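Local coordinates for aq_2013 protein (Aquifex aeolicus, PDB 2P6C), which is of unknown function and belongs to the uncharacterised UPF0047 (YjbQ) family, here assembled as three chains, at residues I19-T22 with D23-K27. Residues are numbered along the deposited sequence; the frame is centred on the assembly and turned at random.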
loop_
_atom_site.group_PDB
_atom_site.type_symbol
_atom_site.label_atom_id
_atom_site.label_comp_id
_atom_site.label_asym_id
_atom_site.label_seq_id
_atom_site.Cartn_x
_atom_site.Cartn_y
_atom_site.Cartn_z
ATOM N N ILE A 19 -17.871 1.465 -4.640
ATOM C CA ILE A 19 -18.782 2.064 -3.662
ATOM C C ILE A 19 -18.135 3.173 -2.843
ATOM O O ILE A 19 -17.112 2.948 -2.198
ATOM C CB ILE A 19 -19.281 1.011 -2.648
ATOM C CG1 ILE A 19 -19.824 -0.218 -3.375
ATOM C CG2 ILE A 19 -20.383 1.620 -1.774
ATOM C CD1 ILE A 19 -21.105 0.050 -4.118
ATOM N N ARG A 20 -18.742 4.358 -2.850
ATOM C CA ARG A 20 -18.201 5.453 -2.076
ATOM C C ARG A 20 -18.391 5.187 -0.595
ATOM O O ARG A 20 -19.468 4.831 -0.134
ATOM C CB ARG A 20 -18.952 6.723 -2.464
ATOM C CG ARG A 20 -18.453 7.303 -3.783
ATOM C CD ARG A 20 -19.126 8.639 -4.097
ATOM N NE ARG A 20 -18.438 9.293 -5.202
ATOM C CZ ARG A 20 -18.713 8.856 -6.441
ATOM N NH1 ARG A 20 -19.616 7.907 -6.631
ATOM N NH2 ARG A 20 -18.008 9.322 -7.471
ATOM N N ILE A 21 -17.312 5.320 0.167
ATOM C CA ILE A 21 -17.416 5.080 1.644
ATOM C C ILE A 21 -16.746 6.199 2.393
ATOM O O ILE A 21 -16.529 6.135 3.596
ATOM C CB ILE A 21 -16.763 3.744 2.134
ATOM C CG1 ILE A 21 -15.301 3.704 1.679
ATOM C CG2 ILE A 21 -17.494 2.549 1.492
ATOM C CD1 ILE A 21 -14.528 2.534 2.280
ATOM N N THR A 22 -16.415 7.301 1.727
ATOM C CA THR A 22 -15.787 8.421 2.417
ATOM C C THR A 22 -16.624 8.934 3.592
ATOM O O THR A 22 -16.106 9.128 4.690
ATOM C CB THR A 22 -15.506 9.580 1.448
ATOM O OG1 THR A 22 -14.569 9.143 0.453
ATOM C CG2 THR A 22 -14.931 10.770 2.191
ATOM N N ASP A 23 -17.918 9.149 3.372
ATOM C CA ASP A 23 -18.767 9.633 4.454
ATOM C C ASP A 23 -18.857 8.620 5.586
ATOM O O ASP A 23 -18.959 8.999 6.745
ATOM C CB ASP A 23 -20.162 9.983 3.941
ATOM C CG ASP A 23 -20.210 11.346 3.285
ATOM O OD1 ASP A 23 -19.201 12.091 3.377
ATOM O OD2 ASP A 23 -21.255 11.674 2.686
ATOM N N GLU A 24 -18.801 7.334 5.256
ATOM C CA GLU A 24 -18.810 6.309 6.268
ATOM C C GLU A 24 -17.612 6.424 7.174
ATOM O O GLU A 24 -17.712 6.303 8.388
ATOM C CB GLU A 24 -18.771 4.956 5.575
ATOM C CG GLU A 24 -20.087 4.210 5.764
ATOM C CD GLU A 24 -20.944 4.503 4.562
ATOM O OE1 GLU A 24 -20.516 5.250 3.686
ATOM O OE2 GLU A 24 -22.025 3.938 4.488
ATOM N N VAL A 25 -16.460 6.653 6.550
ATOM C CA VAL A 25 -15.199 6.778 7.292
ATOM C C VAL A 25 -15.198 8.067 8.104
ATOM O O VAL A 25 -14.703 8.104 9.236
ATOM C CB VAL A 25 -13.970 6.796 6.340
ATOM C CG1 VAL A 25 -12.682 7.072 7.142
ATOM C CG2 VAL A 25 -13.854 5.460 5.611
ATOM N N LYS A 26 -15.735 9.127 7.509
ATOM C CA LYS A 26 -15.814 10.415 8.186
ATOM C C LYS A 26 -16.706 10.278 9.412
ATOM O O LYS A 26 -16.429 10.853 10.460
ATOM C CB LYS A 26 -16.388 11.478 7.252
ATOM C CG LYS A 26 -15.422 11.958 6.182
ATOM C CD LYS A 26 -15.919 13.251 5.543
ATOM C CE LYS A 26 -14.878 13.827 4.611
ATOM N NZ LYS A 26 -15.174 15.251 4.297
ATOM N N LYS A 27 -17.778 9.507 9.280
ATOM C CA LYS A 27 -18.670 9.282 10.406
ATOM C C LYS A 27 -17.927 8.605 11.528
ATOM O O LYS A 27 -18.117 8.896 12.702
ATOM C CB LYS A 27 -19.806 8.364 9.982
ATOM C CG LYS A 27 -20.951 8.381 10.996
ATOM C CD LYS A 27 -22.042 7.368 10.658
ATOM C CE LYS A 27 -23.142 7.306 11.722
ATOM N NZ LYS A 27 -24.217 6.425 11.270
HETATM O O HOH W 1 -21.280 3.373 1.266
#
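Ile21 and Val25 meet where strand 17-20 passes through Ile21 into helix 22-32, and the first turn of that helix ties the junction together. With Ile21 at the N-cap position, its carbonyl starts the alpha-helical bonding: Val25 N donates to Ile21 O at 3.0 Å, with an N-H...O angle of 157°. One residue on, Lys26 N reaches Thr22 O at 2.8 Å. Along the apolar side of this turn, a chi1 of 55° and an extended chi2 carry Ile21 CD1 to within 4.5 Å of Val25 CG2, a loose contact. Both residues also touch Ile117 and Val41 of neighbouring strands; Ile21 adds Phe10 and Val25 adds Cys39. Aliphatic branches suit this buried side, where the helix packs on the sheets. CG2 of Val25 lies 3.4 Å from Ile21 O, beside the very carbonyl its own backbone N binds.

Thr22 and Lys26 run side by side. The threonine methyl CG2 stands anti to the backbone N and lies 3.9 Å from Lys26 CE, the methylene that touches it. Threonine suits the place because its other branch, OG1, is hydrogen-bonded to Ile117 N, pinning the helix start to strand 116-121. On the strand side, Arg20 forms a salt bridge with Asp55. An acidic residue in the first turn, as Glu24 is, would probably interact favourably with the helix dipole. Bent at chi2 (94°), Glu24 turns its carboxylate back toward the strand end, where one water donates to both Arg20 O, at 2.7 Å, and Glu24 OE1, at 3.2 Å.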